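Local coordinates for putative type VI secretion protein (PDB 6SJL) that probably hydrolyses phospholipids as a Tle1-type type VI secretion effector with an alpha/beta-hydrolase-like catalytic domain, at residues 31-36 / 113-118; 241-246 / 277-282; 377-382 / 403-408. All blocks are in the same frame, centred on the assembly; numbering follows the deposited sequence.

Interaction 1: residues 31-36 / 113-118; sequences PARGVT and QVLKKD
In this contact at the surface of the chain, a long strand of the mixed sheet of the alpha/beta-hydrolase-like fold is met by an irregular loop. Arg33 and Val35, both on strand 25-43, face the loop residues Leu115 to Asp118. The loop lies between helix 101-108 and strand 121-128. The contact is small, about 210 Å² summed over both sides. Arg33 and Val35 supply the strand side, and Leu115 with the backbone of Lys116 and Lys117 the loop side.

Arg33 has the larger share. Its CB points at the loop, and its side chain bends at chi3 (-69°). This bend brings the guanidinium against the backbone of Lys116 and Lys117. The carbonyl O of Lys117 lies over one face of that group, offset toward its rim. The aliphatic part takes part too, with CD of Arg33 3.9 Å from O of Lys117. NH1 of Arg33 sits very close to the carbonyl of Lys116, but that spacing is too short to be trusted. The firmer polar partner is Asp183, which forms a salt bridge with NH2 of Arg33. NH1 also makes a weak hydrogen bond to the carbonyl of Gln119.

The second part is apolar. Val35 and Leu115 reach toward each other tip to tip. CD1 of Leu115 lies 4.0 Å from CG2 of Val35 and 4.1 Å from CG1 of Val35, so it meets both methyls. Val35 itself is buried. Further back, CB of Leu115 is 4.1 Å from NH1 of Arg33.

Strand 184-195 bonds to the backbone of Arg33 and Val35 through Cys185 and Ala187. Its Phe184 touches the side chains of Arg33 and Leu115. On strand 121-128, Ala122 packs on both Val35 and Leu115. The loop is thus seated where these strands run beside strand 25-43.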
ATOM      1  N   PRO E  31      57.264  41.126 -31.488  1.00107.56           N
ATOM      2  CA  PRO E  31      56.104  41.975 -31.207  1.00107.56           C
ATOM      3  C   PRO E  31      54.834  41.327 -31.731  1.00107.56           C
ATOM      4  O   PRO E  31      54.811  40.752 -32.821  1.00107.56           O
ATOM      5  CB  PRO E  31      56.419  43.275 -31.960  1.00107.56           C
ATOM      6  CG  PRO E  31      57.872  43.205 -32.292  1.00107.56           C
ATOM      7  CD  PRO E  31      58.177  41.748 -32.456  1.00107.56           C
ATOM      8  N   ALA E  32      53.774  41.411 -30.934  1.00 99.62           N
ATOM      9  CA  ALA E  32      52.476  40.853 -31.282  1.00 99.62           C
ATOM     10  C   ALA E  32      51.431  41.959 -31.269  1.00 99.62           C
ATOM     11  O   ALA E  32      51.394  42.764 -30.335  1.00 99.62           O
ATOM     12  CB  ALA E  32      52.078  39.737 -30.317  1.00 99.62           C
ATOM     13  N   ARG E  33      50.591  41.986 -32.304  1.00 92.33           N
ATOM     14  CA  ARG E  33      49.483  42.931 -32.387  1.00 92.33           C
ATOM     15  C   ARG E  33      48.548  42.798 -31.193  1.00 92.33           C
ATOM     16  O   ARG E  33      48.410  41.728 -30.596  1.00 92.33           O
ATOM     17  CB  ARG E  33      48.669  42.688 -33.655  1.00 92.33           C
ATOM     18  CG  ARG E  33      49.285  43.125 -34.947  1.00 92.33           C
ATOM     19  CD  ARG E  33      48.459  42.576 -36.093  1.00 92.33           C
ATOM     20  NE  ARG E  33      48.603  41.126 -36.161  1.00 92.33           N
ATOM     21  CZ  ARG E  33      47.895  40.335 -36.954  1.00 92.33           C
ATOM     22  NH1 ARG E  33      46.978  40.846 -37.751  1.00 92.33           N
ATOM     23  NH2 ARG E  33      48.103  39.027 -36.945  1.00 92.33           N
ATOM     24  N   GLY E  34      47.883  43.897 -30.862  1.00 87.84           N
ATOM     25  CA  GLY E  34      46.743  43.826 -29.975  1.00 87.84           C
ATOM     26  C   GLY E  34      45.428  43.855 -30.728  1.00 87.84           C
ATOM     27  O   GLY E  34      44.957  44.926 -31.118  1.00 87.84           O
ATOM     28  N   VAL E  35      44.816  42.687 -30.917  1.00 83.16           N
ATOM     29  CA  VAL E  35      43.638  42.517 -31.763  1.00 83.16           C
ATOM     30  C   VAL E  35      42.393  42.539 -30.886  1.00 83.16           C
ATOM     31  O   VAL E  35      42.196  41.648 -30.057  1.00 83.16           O
ATOM     32  CB  VAL E  35      43.722  41.209 -32.565  1.00 83.16           C
ATOM     33  CG1 VAL E  35      42.379  40.832 -33.145  1.00 83.16           C
ATOM     34  CG2 VAL E  35      44.743  41.339 -33.663  1.00 83.16           C
ATOM     35  N   THR E  36      41.542  43.543 -31.070  1.00 76.89           N
ATOM     36  CA  THR E  36      40.278  43.609 -30.343  1.00 76.89           C
ATOM     37  C   THR E  36      39.228  42.764 -31.057  1.00 76.89           C
ATOM     38  O   THR E  36      38.774  43.107 -32.149  1.00 76.89           O
ATOM     39  CB  THR E  36      39.831  45.057 -30.173  1.00 76.89           C
ATOM     40  OG1 THR E  36      38.530  45.093 -29.581  1.00 76.89           O
ATOM     41  CG2 THR E  36      39.835  45.805 -31.476  1.00 76.89           C
ATOM     42  N   GLN E 113      37.773  35.483 -40.641  1.00 79.94           N
ATOM     43  CA  GLN E 113      38.303  34.132 -40.537  1.00 79.94           C
ATOM     44  C   GLN E 113      39.809  34.150 -40.299  1.00 79.94           C
ATOM     45  O   GLN E 113      40.276  33.745 -39.234  1.00 79.94           O
ATOM     46  CB  GLN E 113      37.941  33.335 -41.790  1.00 79.94           C
ATOM     47  CG  GLN E 113      36.459  33.113 -41.929  1.00 79.94           C
ATOM     48  CD  GLN E 113      36.124  31.936 -42.803  1.00 79.94           C
ATOM     49  OE1 GLN E 113      36.847  31.621 -43.742  1.00 79.94           O
ATOM     50  NE2 GLN E 113      35.023  31.268 -42.494  1.00 79.94           N
ATOM     51  N   VAL E 114      40.576  34.660 -41.256  1.00 83.26           N
ATOM     52  CA  VAL E 114      42.031  34.695 -41.160  1.00 83.26           C
ATOM     53  C   VAL E 114      42.462  36.150 -41.175  1.00 83.26           C
ATOM     54  O   VAL E 114      42.228  36.859 -42.159  1.00 83.26           O
ATOM     55  CB  VAL E 114      42.704  33.913 -42.295  1.00 83.26           C
ATOM     56  CG1 VAL E 114      44.155  33.684 -41.968  1.00 83.26           C
ATOM     57  CG2 VAL E 114      42.002  32.598 -42.521  1.00 83.26           C
ATOM     58  N   LEU E 115      43.095  36.591 -40.096  1.00 85.88           N
ATOM     59  CA  LEU E 115      43.401  38.000 -39.930  1.00 85.88           C
ATOM     60  C   LEU E 115      44.422  38.475 -40.956  1.00 85.88           C
ATOM     61  O   LEU E 115      45.139  37.689 -41.575  1.00 85.88           O
ATOM     62  CB  LEU E 115      43.933  38.269 -38.527  1.00 85.88           C
ATOM     63  CG  LEU E 115      42.981  38.098 -37.353  1.00 85.88           C
ATOM     64  CD1 LEU E 115      43.724  38.398 -36.097  1.00 85.88           C
ATOM     65  CD2 LEU E 115      41.811  39.032 -37.499  1.00 85.88           C
ATOM     66  N   LYS E 116      44.473  39.788 -41.138  1.00 89.05           N
ATOM     67  CA  LYS E 116      45.494  40.385 -41.978  1.00 89.05           C
ATOM     68  C   LYS E 116      46.767  40.620 -41.175  1.00 89.05           C
ATOM     69  O   LYS E 116      46.774  40.581 -39.944  1.00 89.05           O
ATOM     70  CB  LYS E 116      45.015  41.702 -42.587  1.00 89.05           C
ATOM     71  CG  LYS E 116      43.757  41.586 -43.409  1.00 89.05           C
ATOM     72  CD  LYS E 116      43.556  42.820 -44.245  1.00 89.05           C
ATOM     73  CE  LYS E 116      42.107  42.976 -44.666  1.00 89.05           C
ATOM     74  NZ  LYS E 116      41.152  42.478 -43.639  1.00 89.05           N
ATOM     75  N   LYS E 117      47.858  40.872 -41.897  1.00 91.27           N
ATOM     76  CA  LYS E 117      49.164  41.033 -41.278  1.00 91.27           C
ATOM     77  C   LYS E 117      49.248  42.252 -40.377  1.00 91.27           C
ATOM     78  O   LYS E 117      50.185  42.346 -39.577  1.00 91.27           O
ATOM     79  CB  LYS E 117      50.234  41.121 -42.363  1.00 91.27           C
ATOM     80  CG  LYS E 117      50.169  42.413 -43.154  1.00 91.27           C
ATOM     81  CD  LYS E 117      51.356  42.580 -44.076  1.00 91.27           C
ATOM     82  CE  LYS E 117      52.621  42.889 -43.302  1.00 91.27           C
ATOM     83  NZ  LYS E 117      53.703  43.361 -44.210  1.00 91.27           N
ATOM     84  N   ASP E 118      48.306  43.185 -40.484  1.00 90.84           N
ATOM     85  CA  ASP E 118      48.296  44.380 -39.651  1.00 90.84           C
ATOM     86  C   ASP E 118      46.894  44.717 -39.162  1.00 90.84           C
ATOM     87  O   ASP E 118      46.658  45.833 -38.691  1.00 90.84           O
ATOM     88  CB  ASP E 118      48.899  45.556 -40.417  1.00 90.84           C
ATOM     89  CG  ASP E 118      48.270  45.742 -41.779  1.00 90.84           C
ATOM     90  OD1 ASP E 118      47.456  44.884 -42.172  1.00 90.84           O
ATOM     91  OD2 ASP E 118      48.586  46.743 -42.454  1.00 90.84           O
TER

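Interaction 2: residues 241-246 / 277-282; sequences LGLFDT and KKVFQI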
ATOM      1  N   LEU E 241      24.237  46.712 -27.860  1.00 55.96           N
ATOM      2  CA  LEU E 241      23.119  45.834 -27.547  1.00 55.96           C
ATOM      3  C   LEU E 241      21.956  46.240 -28.431  1.00 55.96           C
ATOM      4  O   LEU E 241      21.321  47.265 -28.188  1.00 55.96           O
ATOM      5  CB  LEU E 241      22.739  45.926 -26.079  1.00 55.96           C
ATOM      6  CG  LEU E 241      21.644  44.980 -25.624  1.00 55.96           C
ATOM      7  CD1 LEU E 241      22.111  43.584 -25.782  1.00 55.96           C
ATOM      8  CD2 LEU E 241      21.314  45.243 -24.193  1.00 55.96           C
ATOM      9  N   GLY E 242      21.681  45.443 -29.452  1.00 55.14           N
ATOM     10  CA  GLY E 242      20.593  45.735 -30.351  1.00 55.14           C
ATOM     11  C   GLY E 242      19.382  44.880 -30.079  1.00 55.14           C
ATOM     12  O   GLY E 242      19.359  43.699 -30.408  1.00 55.14           O
ATOM     13  N   LEU E 243      18.365  45.471 -29.485  1.00 53.58           N
ATOM     14  CA  LEU E 243      17.143  44.768 -29.152  1.00 53.58           C
ATOM     15  C   LEU E 243      16.072  45.094 -30.173  1.00 53.58           C
ATOM     16  O   LEU E 243      16.106  46.139 -30.818  1.00 53.58           O
ATOM     17  CB  LEU E 243      16.681  45.158 -27.760  1.00 53.58           C
ATOM     18  CG  LEU E 243      17.825  45.146 -26.772  1.00 53.58           C
ATOM     19  CD1 LEU E 243      17.448  45.896 -25.537  1.00 53.58           C
ATOM     20  CD2 LEU E 243      18.153  43.726 -26.446  1.00 53.58           C
ATOM     21  N   PHE E 244      15.129  44.182 -30.341  1.00 53.56           N
ATOM     22  CA  PHE E 244      14.106  44.375 -31.353  1.00 53.56           C
ATOM     23  C   PHE E 244      12.710  44.538 -30.783  1.00 53.56           C
ATOM     24  O   PHE E 244      11.975  45.410 -31.232  1.00 53.56           O
ATOM     25  CB  PHE E 244      14.119  43.235 -32.368  1.00 53.56           C
ATOM     26  CG  PHE E 244      14.839  43.582 -33.619  1.00 53.56           C
ATOM     27  CD1 PHE E 244      14.465  44.684 -34.343  1.00 53.56           C
ATOM     28  CD2 PHE E 244      15.891  42.828 -34.064  1.00 53.56           C
ATOM     29  CE1 PHE E 244      15.111  45.017 -35.483  1.00 53.56           C
ATOM     30  CE2 PHE E 244      16.540  43.163 -35.209  1.00 53.56           C
ATOM     31  CZ  PHE E 244      16.147  44.257 -35.919  1.00 53.56           C
ATOM     32  N   ASP E 245      12.269  43.660 -29.896  1.00 51.84           N
ATOM     33  CA  ASP E 245      11.043  43.929 -29.156  1.00 51.84           C
ATOM     34  C   ASP E 245      11.094  43.011 -27.944  1.00 51.84           C
ATOM     35  O   ASP E 245      10.678  41.860 -28.045  1.00 51.84           O
ATOM     36  CB  ASP E 245       9.827  43.651 -30.023  1.00 51.84           C
ATOM     37  CG  ASP E 245       8.623  44.445 -29.631  1.00 51.84           C
ATOM     38  OD1 ASP E 245       8.781  45.543 -29.088  1.00 51.84           O
ATOM     39  OD2 ASP E 245       7.507  43.976 -29.884  1.00 51.84           O
ATOM     40  N   THR E 246      11.568  43.511 -26.816  1.00 50.67           N
ATOM     41  CA  THR E 246      11.809  42.604 -25.707  1.00 50.67           C
ATOM     42  C   THR E 246      10.480  42.129 -25.165  1.00 50.67           C
ATOM     43  O   THR E 246       9.616  42.937 -24.833  1.00 50.67           O
ATOM     44  CB  THR E 246      12.629  43.268 -24.617  1.00 50.67           C
ATOM     45  OG1 THR E 246      13.727  43.959 -25.214  1.00 50.67           O
ATOM     46  CG2 THR E 246      13.159  42.217 -23.680  1.00 50.67           C
ATOM     47  N   LYS E 277      28.028  50.030 -24.448  1.00 62.32           N
ATOM     48  CA  LYS E 277      28.412  51.358 -24.902  1.00 62.32           C
ATOM     49  C   LYS E 277      27.259  52.039 -25.619  1.00 62.32           C
ATOM     50  O   LYS E 277      26.953  53.204 -25.356  1.00 62.32           O
ATOM     51  CB  LYS E 277      29.643  51.261 -25.796  1.00 62.32           C
ATOM     52  CG  LYS E 277      30.807  50.609 -25.094  1.00 62.32           C
ATOM     53  CD  LYS E 277      32.122  50.890 -25.767  1.00 62.32           C
ATOM     54  CE  LYS E 277      32.597  49.683 -26.567  1.00 62.32           C
ATOM     55  NZ  LYS E 277      32.954  48.525 -25.707  1.00 62.32           N
ATOM     56  N   LYS E 278      26.600  51.319 -26.518  1.00 59.72           N
ATOM     57  CA  LYS E 278      25.430  51.806 -27.228  1.00 59.72           C
ATOM     58  C   LYS E 278      24.346  50.754 -27.130  1.00 59.72           C
ATOM     59  O   LYS E 278      24.613  49.569 -27.329  1.00 59.72           O
ATOM     60  CB  LYS E 278      25.744  52.085 -28.692  1.00 59.72           C
ATOM     61  CG  LYS E 278      26.788  53.137 -28.916  1.00 59.72           C
ATOM     62  CD  LYS E 278      26.271  54.485 -28.518  1.00 59.72           C
ATOM     63  CE  LYS E 278      27.152  55.574 -29.065  1.00 59.72           C
ATOM     64  NZ  LYS E 278      27.368  55.397 -30.524  1.00 59.72           N
ATOM     65  N   VAL E 279      23.136  51.175 -26.804  1.00 57.69           N
ATOM     66  CA  VAL E 279      21.975  50.303 -26.820  1.00 57.69           C
ATOM     67  C   VAL E 279      20.918  50.964 -27.682  1.00 57.69           C
ATOM     68  O   VAL E 279      20.774  52.189 -27.668  1.00 57.69           O
ATOM     69  CB  VAL E 279      21.434  50.014 -25.407  1.00 57.69           C
ATOM     70  CG1 VAL E 279      20.232  49.118 -25.477  1.00 57.69           C
ATOM     71  CG2 VAL E 279      22.494  49.357 -24.580  1.00 57.69           C
ATOM     72  N   PHE E 280      20.217  50.159 -28.472  1.00 56.89           N
ATOM     73  CA  PHE E 280      19.123  50.629 -29.301  1.00 56.89           C
ATOM     74  C   PHE E 280      18.067  49.548 -29.309  1.00 56.89           C
ATOM     75  O   PHE E 280      18.390  48.374 -29.480  1.00 56.89           O
ATOM     76  CB  PHE E 280      19.590  50.923 -30.721  1.00 56.89           C
ATOM     77  CG  PHE E 280      18.564  51.582 -31.581  1.00 56.89           C
ATOM     78  CD1 PHE E 280      18.126  52.849 -31.296  1.00 56.89           C
ATOM     79  CD2 PHE E 280      18.077  50.957 -32.705  1.00 56.89           C
ATOM     80  CE1 PHE E 280      17.205  53.460 -32.091  1.00 56.89           C
ATOM     81  CE2 PHE E 280      17.162  51.570 -33.503  1.00 56.89           C
ATOM     82  CZ  PHE E 280      16.726  52.820 -33.199  1.00 56.89           C
ATOM     83  N   GLN E 281      16.823  49.932 -29.086  1.00 54.39           N
ATOM     84  CA  GLN E 281      15.702  49.023 -29.213  1.00 54.39           C
ATOM     85  C   GLN E 281      14.692  49.641 -30.149  1.00 54.39           C
ATOM     86  O   GLN E 281      14.345  50.809 -30.001  1.00 54.39           O
ATOM     87  CB  GLN E 281      15.050  48.737 -27.872  1.00 54.39           C
ATOM     88  CG  GLN E 281      14.111  47.584 -27.936  1.00 54.39           C
ATOM     89  CD  GLN E 281      13.351  47.361 -26.681  1.00 54.39           C
ATOM     90  OE1 GLN E 281      12.733  48.267 -26.153  1.00 54.39           O
ATOM     91  NE2 GLN E 281      13.400  46.146 -26.178  1.00 54.39           N
ATOM     92  N   ILE E 282      14.260  48.887 -31.123  1.00 53.96           N
ATOM     93  CA  ILE E 282      13.035  49.200 -31.821  1.00 53.96           C
ATOM     94  C   ILE E 282      11.910  48.510 -31.070  1.00 53.96           C
ATOM     95  O   ILE E 282      12.133  47.569 -30.322  1.00 53.96           O
ATOM     96  CB  ILE E 282      13.099  48.768 -33.288  1.00 53.96           C
ATOM     97  CG1 ILE E 282      14.454  49.143 -33.861  1.00 53.96           C
ATOM     98  CG2 ILE E 282      12.029  49.442 -34.094  1.00 53.96           C
ATOM     99  CD1 ILE E 282      14.682  48.637 -35.229  1.00 53.96           C
TER
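Gln281, Ile282 and Leu241 have the most surface buried where strands 237-243 and 278-284 pair in parallel. The strand segments run 6° apart.

Leu241 is held through its backbone. Its N donates to O of Lys278 at 2.9 Å, and its O accepts from N of Phe280 at 3.1 Å. CB of Leu241 packs on CG2 of Val279 at 3.8 Å. Leu243 continues the pairing, with its N 2.9 Å from O of Phe280. The last bond, from N of Ile282 to O of Leu243, is weak.

Gln281 shares a sheet face with Leu241, Leu243 and Val279. Its CG stands anti to the backbone N (chi1 -167°), and the extended chain passes obliquely across Leu243. There its CG lies 3.5 Å from CB of Leu243. The Gln281 side chain as a whole crosses that of Thr246 at about a right angle.

Ile282 lies alongside Phe244, both pointing the same way. CD1 of Ile282 is 3.7 Å from CE1 of Phe244.

Asp245 comes next after Phe244, in the loop that leaves strand 237-243. It forms a salt bridge with Arg534 and a hydrogen bond with His310, and with Ser197 it is consistent with a Ser-His-Asp catalytic triad. Helix 199-211 packs on Leu241, Leu243 and Thr246. Phe244 meets helices 101-108 and 417-430, and the latter also packs on Phe280.

Interaction 3: residues 377-382 / 403-408; sequences LTTKIR and AAVFFE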
ATOM      1  N   LEU E 377     -13.492  44.336 -42.693  1.00 60.66           N
ATOM      2  CA  LEU E 377     -13.906  44.221 -41.302  1.00 60.66           C
ATOM      3  C   LEU E 377     -15.405  43.961 -41.277  1.00 60.66           C
ATOM      4  O   LEU E 377     -16.206  44.853 -41.562  1.00 60.66           O
ATOM      5  CB  LEU E 377     -13.544  45.468 -40.508  1.00 60.66           C
ATOM      6  CG  LEU E 377     -13.831  45.300 -39.029  1.00 60.66           C
ATOM      7  CD1 LEU E 377     -12.887  44.293 -38.469  1.00 60.66           C
ATOM      8  CD2 LEU E 377     -13.680  46.601 -38.313  1.00 60.66           C
ATOM      9  N   THR E 378     -15.773  42.742 -40.914  1.00 61.64           N
ATOM     10  CA  THR E 378     -17.117  42.218 -41.061  1.00 61.64           C
ATOM     11  C   THR E 378     -17.584  41.680 -39.718  1.00 61.64           C
ATOM     12  O   THR E 378     -16.777  41.275 -38.885  1.00 61.64           O
ATOM     13  CB  THR E 378     -17.118  41.114 -42.133  1.00 61.64           C
ATOM     14  OG1 THR E 378     -16.872  41.696 -43.414  1.00 61.64           O
ATOM     15  CG2 THR E 378     -18.414  40.364 -42.190  1.00 61.64           C
ATOM     16  N   THR E 379     -18.893  41.681 -39.502  1.00 62.70           N
ATOM     17  CA  THR E 379     -19.509  40.940 -38.405  1.00 62.70           C
ATOM     18  C   THR E 379     -20.074  39.661 -38.998  1.00 62.70           C
ATOM     19  O   THR E 379     -21.061  39.692 -39.729  1.00 62.70           O
ATOM     20  CB  THR E 379     -20.595  41.740 -37.701  1.00 62.70           C
ATOM     21  OG1 THR E 379     -20.009  42.859 -37.036  1.00 62.70           O
ATOM     22  CG2 THR E 379     -21.289  40.885 -36.685  1.00 62.70           C
ATOM     23  N   LYS E 380     -19.425  38.545 -38.704  1.00 61.65           N
ATOM     24  CA  LYS E 380     -19.887  37.247 -39.155  1.00 61.65           C
ATOM     25  C   LYS E 380     -20.992  36.744 -38.242  1.00 61.65           C
ATOM     26  O   LYS E 380     -20.958  36.970 -37.035  1.00 61.65           O
ATOM     27  CB  LYS E 380     -18.737  36.249 -39.153  1.00 61.65           C
ATOM     28  CG  LYS E 380     -17.675  36.487 -40.179  1.00 61.65           C
ATOM     29  CD  LYS E 380     -18.192  36.333 -41.573  1.00 61.65           C
ATOM     30  CE  LYS E 380     -17.062  36.384 -42.564  1.00 61.65           C
ATOM     31  NZ  LYS E 380     -17.558  36.551 -43.945  1.00 61.65           N
ATOM     32  N   ILE E 381     -21.973  36.060 -38.819  1.00 64.03           N
ATOM     33  CA  ILE E 381     -23.020  35.403 -38.050  1.00 64.03           C
ATOM     34  C   ILE E 381     -22.999  33.920 -38.366  1.00 64.03           C
ATOM     35  O   ILE E 381     -22.781  33.519 -39.511  1.00 64.03           O
ATOM     36  CB  ILE E 381     -24.422  35.975 -38.324  1.00 64.03           C
ATOM     37  CG1 ILE E 381     -24.389  37.486 -38.434  1.00 64.03           C
ATOM     38  CG2 ILE E 381     -25.350  35.617 -37.210  1.00 64.03           C
ATOM     39  CD1 ILE E 381     -25.698  38.033 -38.893  1.00 64.03           C
ATOM     40  N   ARG E 382     -23.231  33.114 -37.347  1.00 63.17           N
ATOM     41  CA  ARG E 382     -23.377  31.678 -37.472  1.00 63.17           C
ATOM     42  C   ARG E 382     -24.706  31.306 -36.845  1.00 63.17           C
ATOM     43  O   ARG E 382     -25.118  31.925 -35.866  1.00 63.17           O
ATOM     44  CB  ARG E 382     -22.241  30.957 -36.767  1.00 63.17           C
ATOM     45  CG  ARG E 382     -22.215  29.477 -36.941  1.00 63.17           C
ATOM     46  CD  ARG E 382     -21.110  28.910 -36.112  1.00 63.17           C
ATOM     47  NE  ARG E 382     -20.917  27.489 -36.339  1.00 63.17           N
ATOM     48  CZ  ARG E 382     -21.150  26.557 -35.429  1.00 63.17           C
ATOM     49  NH1 ARG E 382     -21.592  26.901 -34.234  1.00 63.17           N
ATOM     50  NH2 ARG E 382     -20.938  25.287 -35.719  1.00 63.17           N
ATOM     51  N   ALA E 403     -22.056  35.229 -33.228  1.00 62.04           N
ATOM     52  CA  ALA E 403     -21.590  36.329 -34.053  1.00 62.04           C
ATOM     53  C   ALA E 403     -20.319  36.925 -33.477  1.00 62.04           C
ATOM     54  O   ALA E 403     -20.229  37.176 -32.276  1.00 62.04           O
ATOM     55  CB  ALA E 403     -22.652  37.414 -34.180  1.00 62.04           C
ATOM     56  N   ALA E 404     -19.346  37.169 -34.348  1.00 59.38           N
ATOM     57  CA  ALA E 404     -18.107  37.826 -33.970  1.00 59.38           C
ATOM     58  C   ALA E 404     -17.714  38.793 -35.069  1.00 59.38           C
ATOM     59  O   ALA E 404     -18.255  38.762 -36.171  1.00 59.38           O
ATOM     60  CB  ALA E 404     -16.988  36.823 -33.729  1.00 59.38           C
ATOM     61  N   VAL E 405     -16.764  39.656 -34.752  1.00 57.91           N
ATOM     62  CA  VAL E 405     -16.192  40.576 -35.723  1.00 57.91           C
ATOM     63  C   VAL E 405     -15.056  39.860 -36.433  1.00 57.91           C
ATOM     64  O   VAL E 405     -14.161  39.313 -35.787  1.00 57.91           O
ATOM     65  CB  VAL E 405     -15.696  41.857 -35.048  1.00 57.91           C
ATOM     66  CG1 VAL E 405     -15.363  42.882 -36.078  1.00 57.91           C
ATOM     67  CG2 VAL E 405     -16.730  42.370 -34.121  1.00 57.91           C
ATOM     68  N   PHE E 406     -15.104  39.834 -37.752  1.00 57.63           N
ATOM     69  CA  PHE E 406     -14.088  39.182 -38.552  1.00 57.63           C
ATOM     70  C   PHE E 406     -13.262  40.212 -39.297  1.00 57.63           C
ATOM     71  O   PHE E 406     -13.711  41.328 -39.547  1.00 57.63           O
ATOM     72  CB  PHE E 406     -14.714  38.228 -39.545  1.00 57.63           C
ATOM     73  CG  PHE E 406     -13.850  37.081 -39.898  1.00 57.63           C
ATOM     74  CD1 PHE E 406     -13.399  36.226 -38.932  1.00 57.63           C
ATOM     75  CD2 PHE E 406     -13.515  36.838 -41.199  1.00 57.63           C
ATOM     76  CE1 PHE E 406     -12.621  35.164 -39.259  1.00 57.63           C
ATOM     77  CE2 PHE E 406     -12.733  35.787 -41.526  1.00 57.63           C
ATOM     78  CZ  PHE E 406     -12.291  34.944 -40.560  1.00 57.63           C
ATOM     79  N   PHE E 407     -12.041  39.830 -39.639  1.00 57.44           N
ATOM     80  CA  PHE E 407     -11.162  40.663 -40.445  1.00 57.44           C
ATOM     81  C   PHE E 407     -10.486  39.765 -41.465  1.00 57.44           C
ATOM     82  O   PHE E 407      -9.692  38.902 -41.096  1.00 57.44           O
ATOM     83  CB  PHE E 407     -10.136  41.381 -39.581  1.00 57.44           C
ATOM     84  CG  PHE E 407      -9.238  42.284 -40.346  1.00 57.44           C
ATOM     85  CD1 PHE E 407      -9.716  43.448 -40.898  1.00 57.44           C
ATOM     86  CD2 PHE E 407      -7.908  41.970 -40.521  1.00 57.44           C
ATOM     87  CE1 PHE E 407      -8.898  44.270 -41.604  1.00 57.44           C
ATOM     88  CE2 PHE E 407      -7.089  42.801 -41.228  1.00 57.44           C
ATOM     89  CZ  PHE E 407      -7.584  43.950 -41.768  1.00 57.44           C
ATOM     90  N   GLU E 408     -10.819  39.938 -42.736  1.00 59.91           N
ATOM     91  CA  GLU E 408     -10.138  39.249 -43.819  1.00 59.91           C
ATOM     92  C   GLU E 408      -9.103  40.185 -44.414  1.00 59.91           C
ATOM     93  O   GLU E 408      -9.395  41.354 -44.665  1.00 59.91           O
ATOM     94  CB  GLU E 408     -11.099  38.808 -44.919  1.00 59.91           C
ATOM     95  CG  GLU E 408     -12.145  37.781 -44.555  1.00 59.91           C
ATOM     96  CD  GLU E 408     -13.451  38.405 -44.099  1.00 59.91           C
ATOM     97  OE1 GLU E 408     -13.533  39.640 -43.973  1.00 59.91           O
ATOM     98  OE2 GLU E 408     -14.426  37.653 -43.915  1.00 59.91           O
TER
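Strands 376-386 and 398-409 pair antiparallel, their segments 4.3 Å apart at closest approach and 139° apart in direction, which shows a strong twist. They form an edge pair of a three-stranded antiparallel sheet, with strand 398-409 in the middle. Thr378 with Phe406 and Lys380 with Ala404 are hydrogen-bonded pairs. N of Thr378 lies 2.8 Å from O of Phe406, and N of Lys380 2.8 Å from O of Ala404. Each pair also bonds in the reverse direction.

One face carries Leu377, Thr379, Ile381, Ala403, Val405 and Phe407. Leu377 has CG anti to its own N (chi1 -174°), and its CD1 branch leans across the neighbouring strand. That methyl lies 3.7 Å from CG1 of Val405 and 4.1 Å from CD1 of Phe407, so one branch meets two side chains. CG2 of Ile381 approaches CB of Ala403 more loosely. OG1 of Thr379 bonds to Glu356 of helix 350-364, which packs over this face.

The other face is shared by Thr378, Lys380, Ala404 and Phe406. The Lys380 side chain crosses that of Phe406 at a slant, with its CG 3.5 Å from CB of Phe406. Phe331 on strand 328-341 stacks edge-to-face with Phe406. Helix 72-85 lies against this face too, placing Phe81 on Lys380 and Ile85 on Phe406.

Lys380 and Glu408 approach from opposite directions. Glu408 bends at chi2 (92°), and its CD sits at the edge of the Phe406 ring, in the ring plane. The salt bridge between them joins NZ of Lys380 to OE2 of Glu408 at 3.3 Å.

Overall arrangement
The three contacts follow one another along the chain, each closing before the next opens. Interactions 1 and 2 reach the same mixed sheet. Strand 184-195 lies between strands 25-43 and 237-243 and connects them. Their centres are 30 Å apart, and their nearest atoms about 8 Å. Interaction 1 is peripheral, whereas interaction 2 is near the chain centre, beside the probable catalytic site. Interaction 3 belongs to a separate antiparallel sheet, its centre 38 Å from that of interaction 2 and 64 Å from that of interaction 1. The hydrolase-like sheet thus runs from near the chain centre out to interaction 1, while interaction 3 lies on the opposite side of that centre.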